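Long-range contacts in pullulanase (Klebsiella oxytoca, PDB 2YOC), which hydrolyses alpha-1,6-glucosidic linkages in pullulan and related alpha-glucans, and is exported by a type 2 secretion system: residues B[274-279]-B[323-328]; B[301-306]-B[349-354]; B[362-367]-B[609-614]. All coordinates share one frame; numbering follows the deposited sequence.

How the contacts relate
All three contacts reach one antiparallel sheet, that of the carbohydrate-binding module 48 region. Contact 1 lies at the surface and sets a helix against the end of strand 317-326, through a tyrosine edge, two alanine methyls, carbonyl oxygens and a water. Contact 2, partly buried, belongs to the sheet itself and is held by backbone hydrogen bonds between strands 305-311 and 344-353. Contact 3 is buried and mostly apolar, with one tyrosine hydroxyl bonded to a helix carbonyl, and joins strand 358-364 to the short helix 608-611 of the barrel domain. Arg-325 of contact 1 bonds to Pro-301 O of contact 2, whereas contacts 2 and 3, with centres 9 Å apart, meet along neighbouring strands. Contacts 1 and 3 do not touch.

Contact 1. Residues B[274-279]-B[323-328]; sequences DAYAEA and MTRDSA
Tyr-276, on helix 269-280, and Ala-328, just beyond strand 317-326, bring the two backbones together with their CA atoms 6.0 Å apart. No direct hydrogen bond crosses the interface. A water instead donates to Ala-275 O, a carbonyl in a wider pi-type turn of the helix, and more weakly to Ser-327 O. Ala-328 O faces the helix, 3.7 Å from Tyr-276 CA and 3.4 Å from Ala-279 CB. The methyl groups of Ala-279 and Ala-328 also meet, CB to CB at 4.0 Å, in a small apolar patch. Tyr-276 CG is anti to the carbonyl carbon, beside the backbone N (chi1 -50°). The ring has one edge at the strand end: CE1 lies 3.6 Å from Ser-327 O, which sits near the ring plane. In the chain the helix connects strand 260-267 of the preceding mixed sheet to the first strand of the antiparallel sheet of the carbohydrate-binding module 48 region, so the contact lies where those two parts of the protein join. Arg-325, extended from CG to NE, crosses Tyr-276 at about a right angle, the guanidinium plane perpendicular to the ring. Tyr-276 OH lies at the guanidinium edge, 3.8 Å from Arg-325 NH2, without bonding to it. Asp-242 bridges the two instead, OD2 bonding to Tyr-276 OH and OD1 forming a salt bridge with Arg-325 NH1, while Arg-325 NH2 bonds to Pro-301 O.

Contact 2. Residues B[301-306]-B[349-354]; sequences PTAQQV and MTVYHP
Gln-304 and Gln-305 both direct their backbone N-H groups at a single acceptor, Thr-350 O. Gln-304 N is 2.6 Å from Thr-350 O and approaches nearly along the C=O axis (C=O...N angle 163°). Gln-305 N, at 3.2 Å from Thr-350 O, comes in the carbonyl plane on a lone pair. The return bond runs from Thr-350 N to Gln-305 O (2.9 Å), making Gln-305 and Thr-350 an antiparallel hydrogen-bonded pair; Val-306 and Met-349 form the next, non-hydrogen-bonded pair. From Thr-350 CB outward, the side chain stays against the bulged strand. CB itself lies 3.7 Å from Gln-305 O; OG1, anti to the carbonyl carbon (chi1 -62°), passes 4.0 Å from Gln-305 CB; and the CG2 methyl reaches Gln-304 CB at 3.9 Å. Selenomethionine Met-349 occupies the other face beside Val-306, the two side chains pointing the same way. Its chain bends at chi2 and chi3, SE resting 4.0 Å from Val-306 CG1 and CE ending 3.6 Å from Ala-303 CB. Trp-332 packs on Ala-303 and Val-306. A water links the loop before strand 305-311 to strand 344-353, donating to Thr-302 O and accepting from Tyr-352 N, and Thr-302 OG1 abuts Val-351 CG2. Gln-304 NE2 leaves the interface to bond to Gln-246 O. Two consecutive residues opposite Thr-350 make this a classic beta bulge, in the pairing of strands 305-311 and 344-353 of the antiparallel sheet of the carbohydrate-binding module 48 region.

Contact 3. Residues B[362-367]-B[609-614]; sequences YEVTDP and DKIVPW
Tyr-362 CG stands between its backbone N and carbonyl carbon (chi1 38°), and Lys-610 CG is anti to its carbonyl carbon (chi1 -78°), rotations that start the two side chains toward an oblique crossing. The aliphatic part of Lys-610 then lies over one face of the tyrosine ring. Its CD sits above the ring centre in a CH-pi contact, 3.9 Å from the centroid of the Tyr-362 ring and 9° off the normal, while CB and CG lie nearer the phenol end. Tyr-362 OH donates to Lys-610 O at 2.7 Å, in the carbonyl plane on a lone pair. One tyrosine thus grips both the side chain and the backbone of the same residue, in the short helix 608-611. Beyond the ring the lysine turns at chi4, and NZ bonds to Asp-603 O and Ser-606 O. That helix belongs to the long connection between strands 586-591 and 661-664, the third and fourth of the eight-stranded parallel barrel that forms the catalytic domain in this glycosidase family, whereas strand 358-364 belongs to the antiparallel sheet of the carbohydrate-binding module 48 region; the contact therefore joins the two domains. Val-364 crosses both Lys-610 and Ile-611 obliquely, CG2 meeting Lys-610 CB at 3.9 Å and CG1 meeting Ile-611 CG1 at 3.7 Å. Farther out, Ile-611 CD1 reaches the ring of Pro-367 tip to tip, 3.5 Å from Pro-367 CD, and also comes 3.7 Å from Thr-365 O. Thr-365 points its CB away from the helix, and its OG1 bonds to His-551 NE2. Where the chain leaves the helix, Trp-614 N donates to Asp-609 OD1 on the syn side of the carboxylate (2.9 Å), and the other oxygen, OD2, accepts from Gly-600 N.

Contact 1. Residues B[274-279]-B[323-328]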
loop_
_atom_site.group_PDB
_atom_site.type_symbol
_atom_site.label_atom_id
_atom_site.label_comp_id
_atom_site.label_asym_id
_atom_site.label_seq_id
_atom_site.Cartn_x
_atom_site.Cartn_y
_atom_site.Cartn_z
ATOM N N ASP B 274 -35.818 -15.804 -28.739
ATOM C CA ASP B 274 -35.265 -16.750 -29.716
ATOM C C ASP B 274 -36.185 -17.038 -30.896
ATOM O O ASP B 274 -35.687 -17.278 -31.994
ATOM C CB ASP B 274 -34.879 -18.055 -28.995
ATOM C CG ASP B 274 -34.239 -19.131 -29.849
ATOM O OD1 ASP B 274 -33.152 -18.873 -30.417
ATOM O OD2 ASP B 274 -34.767 -20.256 -29.870
ATOM N N ALA B 275 -37.515 -17.035 -30.673
ATOM C CA ALA B 275 -38.483 -17.395 -31.700
ATOM C C ALA B 275 -38.994 -16.233 -32.520
ATOM O O ALA B 275 -39.263 -16.413 -33.719
ATOM C CB ALA B 275 -39.649 -18.154 -31.077
ATOM N N TYR B 276 -39.146 -15.054 -31.884
ATOM C CA TYR B 276 -39.752 -13.893 -32.533
ATOM C C TYR B 276 -38.909 -12.634 -32.665
ATOM O O TYR B 276 -39.108 -11.880 -33.614
ATOM C CB TYR B 276 -41.060 -13.517 -31.814
ATOM C CG TYR B 276 -42.013 -14.668 -31.593
ATOM C CD1 TYR B 276 -42.904 -15.067 -32.594
ATOM C CD2 TYR B 276 -42.044 -15.350 -30.379
ATOM C CE1 TYR B 276 -43.786 -16.128 -32.398
ATOM C CE2 TYR B 276 -42.925 -16.409 -30.169
ATOM C CZ TYR B 276 -43.788 -16.800 -31.184
ATOM O OH TYR B 276 -44.632 -17.861 -30.990
ATOM N N ALA B 277 -38.033 -12.359 -31.697
ATOM C CA ALA B 277 -37.265 -11.120 -31.699
ATOM C C ALA B 277 -36.524 -10.763 -32.977
ATOM O O ALA B 277 -36.465 -9.573 -33.289
ATOM C CB ALA B 277 -36.360 -11.015 -30.487
ATOM N N GLU B 278 -35.994 -11.749 -33.734
ATOM C CA GLU B 278 -35.277 -11.383 -34.957
ATOM C C GLU B 278 -36.154 -10.617 -35.919
ATOM O O GLU B 278 -35.755 -9.518 -36.341
ATOM C CB GLU B 278 -34.614 -12.576 -35.651
ATOM C CG GLU B 278 -33.255 -12.217 -36.229
ATOM C CD GLU B 278 -32.678 -13.230 -37.197
ATOM O OE1 GLU B 278 -32.726 -14.452 -36.904
ATOM O OE2 GLU B 278 -32.180 -12.796 -38.261
ATOM N N ALA B 279 -37.374 -11.162 -36.189
ATOM C CA ALA B 279 -38.388 -10.588 -37.079
ATOM C C ALA B 279 -39.026 -9.384 -36.471
ATOM O O ALA B 279 -39.179 -8.366 -37.149
ATOM C CB ALA B 279 -39.459 -11.615 -37.403
HETATM N N MSE B 323 -57.083 -7.786 -35.210
HETATM C CA MSE B 323 -55.780 -7.605 -35.840
HETATM C C MSE B 323 -55.224 -8.834 -36.548
HETATM O O MSE B 323 -55.649 -9.956 -36.259
HETATM C CB MSE B 323 -54.792 -7.065 -34.820
HETATM C CG MSE B 323 -55.154 -5.670 -34.414
HETATM SE SE MSE B 323 -54.140 -5.023 -32.948
HETATM C CE MSE B 323 -52.990 -3.880 -33.886
ATOM N N THR B 324 -54.273 -8.618 -37.477
ATOM C CA THR B 324 -53.647 -9.681 -38.246
ATOM C C THR B 324 -52.345 -10.048 -37.599
ATOM O O THR B 324 -51.470 -9.182 -37.409
ATOM C CB THR B 324 -53.517 -9.283 -39.729
ATOM O OG1 THR B 324 -54.819 -8.985 -40.241
ATOM C CG2 THR B 324 -52.897 -10.376 -40.577
ATOM N N ARG B 325 -52.200 -11.329 -37.264
ATOM C CA ARG B 325 -50.979 -11.814 -36.620
ATOM C C ARG B 325 -49.943 -12.223 -37.666
ATOM O O ARG B 325 -50.277 -12.937 -38.615
ATOM C CB ARG B 325 -51.299 -13.003 -35.685
ATOM C CG ARG B 325 -50.156 -13.445 -34.796
ATOM C CD ARG B 325 -50.520 -14.725 -34.080
ATOM N NE ARG B 325 -49.634 -14.981 -32.938
ATOM C CZ ARG B 325 -48.573 -15.787 -32.965
ATOM N NH1 ARG B 325 -48.244 -16.432 -34.080
ATOM N NH2 ARG B 325 -47.830 -15.950 -31.880
ATOM N N ASP B 326 -48.690 -11.768 -37.485
ATOM C CA ASP B 326 -47.563 -12.190 -38.300
ATOM C C ASP B 326 -46.910 -13.273 -37.462
ATOM O O ASP B 326 -46.502 -13.012 -36.320
ATOM C CB ASP B 326 -46.581 -11.033 -38.575
ATOM C CG ASP B 326 -45.297 -11.436 -39.311
ATOM O OD1 ASP B 326 -45.354 -12.381 -40.155
ATOM O OD2 ASP B 326 -44.246 -10.790 -39.071
ATOM N N SER B 327 -46.884 -14.501 -37.993
ATOM C CA SER B 327 -46.349 -15.674 -37.282
ATOM C C SER B 327 -44.845 -15.624 -36.960
ATOM O O SER B 327 -44.422 -16.126 -35.915
ATOM C CB SER B 327 -46.706 -16.964 -38.017
ATOM O OG SER B 327 -46.322 -16.911 -39.384
ATOM N N ALA B 328 -44.056 -14.994 -37.838
ATOM C CA ALA B 328 -42.611 -14.878 -37.702
ATOM C C ALA B 328 -42.213 -14.001 -36.563
ATOM O O ALA B 328 -41.147 -14.212 -35.953
ATOM C CB ALA B 328 -42.032 -14.316 -38.974
HETATM O O HOH W 1 -41.683 -18.001 -35.266
#

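Contact 2. Residues B[301-306]-B[349-354]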
loop_
_atom_site.group_PDB
_atom_site.type_symbol
_atom_site.label_atom_id
_atom_site.label_comp_id
_atom_site.label_asym_id
_atom_site.label_seq_id
_atom_site.Cartn_x
_atom_site.Cartn_y
_atom_site.Cartn_z
ATOM N N PRO B 301 -46.541 -11.807 -28.791
ATOM C CA PRO B 301 -46.381 -13.166 -29.341
ATOM C C PRO B 301 -47.143 -14.286 -28.635
ATOM O O PRO B 301 -47.310 -15.368 -29.213
ATOM C CB PRO B 301 -44.866 -13.367 -29.331
ATOM C CG PRO B 301 -44.394 -12.517 -28.205
ATOM C CD PRO B 301 -45.250 -11.299 -28.257
ATOM N N THR B 302 -47.639 -14.028 -27.419
ATOM C CA THR B 302 -48.398 -15.042 -26.699
ATOM C C THR B 302 -49.906 -14.850 -26.777
ATOM O O THR B 302 -50.642 -15.809 -26.519
ATOM C CB THR B 302 -47.914 -15.178 -25.262
ATOM O OG1 THR B 302 -48.312 -14.041 -24.485
ATOM C CG2 THR B 302 -46.426 -15.433 -25.186
ATOM N N ALA B 303 -50.363 -13.617 -27.082
ATOM C CA ALA B 303 -51.776 -13.271 -27.128
ATOM C C ALA B 303 -52.530 -14.204 -28.036
ATOM O O ALA B 303 -52.026 -14.566 -29.104
ATOM C CB ALA B 303 -51.979 -11.836 -27.571
ATOM N N GLN B 304 -53.684 -14.678 -27.548
ATOM C CA GLN B 304 -54.590 -15.562 -28.257
ATOM C C GLN B 304 -55.395 -14.764 -29.269
ATOM O O GLN B 304 -55.683 -15.265 -30.349
ATOM C CB GLN B 304 -55.482 -16.292 -27.261
ATOM C CG GLN B 304 -54.812 -17.547 -26.746
ATOM C CD GLN B 304 -55.606 -18.229 -25.676
ATOM O OE1 GLN B 304 -56.851 -18.307 -25.721
ATOM N NE2 GLN B 304 -54.884 -18.797 -24.722
ATOM N N GLN B 305 -55.704 -13.501 -28.918
ATOM C CA GLN B 305 -56.413 -12.520 -29.748
ATOM C C GLN B 305 -56.044 -11.069 -29.348
ATOM O O GLN B 305 -55.783 -10.797 -28.172
ATOM C CB GLN B 305 -57.934 -12.733 -29.709
ATOM C CG GLN B 305 -58.684 -12.065 -30.865
ATOM C CD GLN B 305 -58.196 -12.474 -32.242
ATOM O OE1 GLN B 305 -58.057 -13.676 -32.560
ATOM N NE2 GLN B 305 -57.916 -11.472 -33.083
ATOM N N VAL B 306 -55.987 -10.165 -30.347
ATOM C CA VAL B 306 -55.769 -8.727 -30.200
ATOM C C VAL B 306 -56.707 -8.024 -31.181
ATOM O O VAL B 306 -56.756 -8.420 -32.344
ATOM C CB VAL B 306 -54.300 -8.261 -30.419
ATOM C CG1 VAL B 306 -54.120 -6.802 -29.983
ATOM C CG2 VAL B 306 -53.301 -9.155 -29.705
HETATM N N MSE B 349 -57.009 -7.232 -25.424
HETATM C CA MSE B 349 -56.199 -8.433 -25.332
HETATM C C MSE B 349 -56.995 -9.655 -24.894
HETATM O O MSE B 349 -57.978 -9.551 -24.152
HETATM C CB MSE B 349 -55.105 -8.230 -24.290
HETATM C CG MSE B 349 -54.284 -6.968 -24.467
HETATM SE SE MSE B 349 -53.191 -6.983 -26.064
HETATM C CE MSE B 349 -52.188 -8.700 -25.750
ATOM N N THR B 350 -56.517 -10.824 -25.329
ATOM C CA THR B 350 -56.945 -12.154 -24.919
ATOM C C THR B 350 -55.608 -12.864 -24.763
ATOM O O THR B 350 -54.983 -13.229 -25.768
ATOM C CB THR B 350 -57.878 -12.804 -25.896
ATOM O OG1 THR B 350 -59.047 -11.996 -25.981
ATOM C CG2 THR B 350 -58.249 -14.183 -25.461
ATOM N N VAL B 351 -55.125 -12.960 -23.507
ATOM C CA VAL B 351 -53.802 -13.475 -23.239
ATOM C C VAL B 351 -53.666 -14.189 -21.879
ATOM O O VAL B 351 -54.205 -13.740 -20.873
ATOM C CB VAL B 351 -52.768 -12.322 -23.444
ATOM C CG1 VAL B 351 -53.074 -11.109 -22.557
ATOM C CG2 VAL B 351 -51.322 -12.795 -23.309
ATOM N N TYR B 352 -52.902 -15.279 -21.859
ATOM C CA TYR B 352 -52.634 -16.001 -20.649
ATOM C C TYR B 352 -51.587 -15.233 -19.823
ATOM O O TYR B 352 -50.495 -14.944 -20.324
ATOM C CB TYR B 352 -52.152 -17.429 -20.973
ATOM C CG TYR B 352 -51.508 -18.109 -19.785
ATOM C CD1 TYR B 352 -52.277 -18.609 -18.741
ATOM C CD2 TYR B 352 -50.123 -18.179 -19.663
ATOM C CE1 TYR B 352 -51.690 -19.222 -17.636
ATOM C CE2 TYR B 352 -49.521 -18.767 -18.549
ATOM C CZ TYR B 352 -50.308 -19.289 -17.535
ATOM O OH TYR B 352 -49.703 -19.864 -16.434
ATOM N N HIS B 353 -51.913 -14.915 -18.555
ATOM C CA HIS B 353 -50.978 -14.243 -17.649
ATOM C C HIS B 353 -50.517 -15.256 -16.619
ATOM O O HIS B 353 -51.345 -15.736 -15.844
ATOM C CB HIS B 353 -51.618 -13.034 -16.942
ATOM C CG HIS B 353 -50.602 -12.047 -16.485
ATOM N ND1 HIS B 353 -49.535 -12.429 -15.685
ATOM C CD2 HIS B 353 -50.471 -10.740 -16.792
ATOM C CE1 HIS B 353 -48.801 -11.340 -15.520
ATOM N NE2 HIS B 353 -49.328 -10.294 -16.158
ATOM N N PRO B 354 -49.206 -15.576 -16.547
ATOM C CA PRO B 354 -48.750 -16.578 -15.571
ATOM C C PRO B 354 -48.914 -16.214 -14.096
ATOM O O PRO B 354 -48.969 -17.126 -13.267
ATOM C CB PRO B 354 -47.294 -16.818 -15.961
ATOM C CG PRO B 354 -47.161 -16.280 -17.358
ATOM C CD PRO B 354 -48.085 -15.115 -17.384
HETATM O O HOH W 2 -52.603 -16.298 -24.362
#

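Contact 3. Residues B[362-367]-B[609-614]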
loop_
_atom_site.group_PDB
_atom_site.type_symbol
_atom_site.label_atom_id
_atom_site.label_comp_id
_atom_site.label_asym_id
_atom_site.label_seq_id
_atom_site.Cartn_x
_atom_site.Cartn_y
_atom_site.Cartn_z
ATOM N N TYR B 362 -58.699 -8.010 -21.247
ATOM C CA TYR B 362 -58.674 -6.599 -20.881
ATOM C C TYR B 362 -58.293 -5.675 -22.043
ATOM O O TYR B 362 -57.681 -6.112 -23.024
ATOM C CB TYR B 362 -57.753 -6.339 -19.664
ATOM C CG TYR B 362 -56.464 -7.141 -19.582
ATOM C CD1 TYR B 362 -55.632 -7.285 -20.690
ATOM C CD2 TYR B 362 -56.016 -7.656 -18.368
ATOM C CE1 TYR B 362 -54.437 -7.992 -20.610
ATOM C CE2 TYR B 362 -54.832 -8.382 -18.282
ATOM C CZ TYR B 362 -54.053 -8.556 -19.409
ATOM O OH TYR B 362 -52.869 -9.236 -19.324
ATOM N N GLU B 363 -58.647 -4.393 -21.917
ATOM C CA GLU B 363 -58.270 -3.364 -22.868
ATOM C C GLU B 363 -57.128 -2.611 -22.234
ATOM O O GLU B 363 -57.231 -2.173 -21.086
ATOM C CB GLU B 363 -59.423 -2.432 -23.172
ATOM C CG GLU B 363 -60.447 -3.049 -24.097
ATOM C CD GLU B 363 -61.505 -2.056 -24.508
ATOM O OE1 GLU B 363 -61.169 -0.854 -24.628
ATOM O OE2 GLU B 363 -62.675 -2.470 -24.678
ATOM N N VAL B 364 -56.008 -2.526 -22.974
ATOM C CA VAL B 364 -54.738 -1.930 -22.545
ATOM C C VAL B 364 -54.385 -0.779 -23.487
ATOM O O VAL B 364 -54.701 -0.844 -24.671
ATOM C CB VAL B 364 -53.619 -3.028 -22.550
ATOM C CG1 VAL B 364 -52.342 -2.561 -21.843
ATOM C CG2 VAL B 364 -54.107 -4.323 -21.920
ATOM N N THR B 365 -53.700 0.249 -22.964
ATOM C CA THR B 365 -53.199 1.371 -23.763
ATOM C C THR B 365 -51.926 0.913 -24.503
ATOM O O THR B 365 -51.355 -0.124 -24.156
ATOM C CB THR B 365 -52.967 2.623 -22.894
ATOM O OG1 THR B 365 -52.326 2.269 -21.660
ATOM C CG2 THR B 365 -54.241 3.385 -22.633
ATOM N N ASP B 366 -51.492 1.658 -25.523
ATOM C CA ASP B 366 -50.313 1.292 -26.302
ATOM C C ASP B 366 -49.034 1.608 -25.526
ATOM O O ASP B 366 -48.889 2.748 -25.070
ATOM C CB ASP B 366 -50.295 2.105 -27.611
ATOM C CG ASP B 366 -49.620 1.465 -28.812
ATOM O OD1 ASP B 366 -48.548 0.835 -28.637
ATOM O OD2 ASP B 366 -50.140 1.624 -29.925
ATOM N N PRO B 367 -48.053 0.682 -25.436
ATOM C CA PRO B 367 -46.764 1.061 -24.822
ATOM C C PRO B 367 -46.024 2.097 -25.695
ATOM O O PRO B 367 -45.205 2.881 -25.210
ATOM C CB PRO B 367 -45.971 -0.250 -24.788
ATOM C CG PRO B 367 -46.826 -1.289 -25.359
ATOM C CD PRO B 367 -48.028 -0.687 -25.983
ATOM N N ASP B 609 -46.704 -5.344 -18.841
ATOM C CA ASP B 609 -46.924 -6.695 -18.330
ATOM C C ASP B 609 -48.334 -7.256 -18.617
ATOM O O ASP B 609 -48.569 -8.456 -18.445
ATOM C CB ASP B 609 -46.507 -6.833 -16.860
ATOM C CG ASP B 609 -46.226 -8.276 -16.453
ATOM O OD1 ASP B 609 -45.397 -8.947 -17.140
ATOM O OD2 ASP B 609 -46.872 -8.759 -15.484
ATOM N N LYS B 610 -49.261 -6.405 -19.079
ATOM C CA LYS B 610 -50.580 -6.875 -19.463
ATOM C C LYS B 610 -50.519 -7.379 -20.913
ATOM O O LYS B 610 -51.248 -8.313 -21.255
ATOM C CB LYS B 610 -51.633 -5.771 -19.336
ATOM C CG LYS B 610 -52.109 -5.492 -17.921
ATOM C CD LYS B 610 -53.413 -4.749 -18.030
ATOM C CE LYS B 610 -53.914 -4.188 -16.729
ATOM N NZ LYS B 610 -53.730 -2.713 -16.682
ATOM N N ILE B 611 -49.632 -6.767 -21.761
ATOM C CA ILE B 611 -49.477 -7.113 -23.189
ATOM C C ILE B 611 -48.612 -8.350 -23.434
ATOM O O ILE B 611 -49.036 -9.264 -24.153
ATOM C CB ILE B 611 -49.110 -5.905 -24.093
ATOM C CG1 ILE B 611 -50.056 -4.724 -23.833
ATOM C CG2 ILE B 611 -49.187 -6.296 -25.547
ATOM C CD1 ILE B 611 -49.538 -3.396 -24.258
ATOM N N VAL B 612 -47.392 -8.367 -22.888
ATOM C CA VAL B 612 -46.496 -9.530 -23.011
ATOM C C VAL B 612 -46.096 -9.924 -21.582
ATOM O O VAL B 612 -45.003 -9.531 -21.112
ATOM C CB VAL B 612 -45.274 -9.416 -24.003
ATOM C CG1 VAL B 612 -44.655 -10.793 -24.269
ATOM C CG2 VAL B 612 -45.660 -8.758 -25.327
ATOM N N PRO B 613 -47.008 -10.655 -20.853
ATOM C CA PRO B 613 -46.708 -11.047 -19.468
ATOM C C PRO B 613 -45.413 -11.810 -19.330
ATOM O O PRO B 613 -45.062 -12.618 -20.195
ATOM C CB PRO B 613 -47.894 -11.906 -19.079
ATOM C CG PRO B 613 -48.994 -11.451 -19.943
ATOM C CD PRO B 613 -48.339 -11.160 -21.252
ATOM N N TRP B 614 -44.667 -11.478 -18.265
ATOM C CA TRP B 614 -43.388 -12.084 -17.889
ATOM C C TRP B 614 -42.238 -11.850 -18.861
ATOM O O TRP B 614 -41.177 -12.477 -18.739
ATOM C CB TRP B 614 -43.569 -13.551 -17.468
ATOM C CG TRP B 614 -44.204 -13.711 -16.115
ATOM C CD1 TRP B 614 -44.794 -12.736 -15.359
ATOM C CD2 TRP B 614 -44.237 -14.907 -15.324
ATOM N NE1 TRP B 614 -45.193 -13.249 -14.148
ATOM C CE2 TRP B 614 -44.873 -14.582 -14.101
ATOM C CE3 TRP B 614 -43.809 -16.240 -15.540
ATOM C CZ2 TRP B 614 -45.108 -15.534 -13.108
ATOM C CZ3 TRP B 614 -44.021 -17.180 -14.542
ATOM C CH2 TRP B 614 -44.668 -16.828 -13.346
#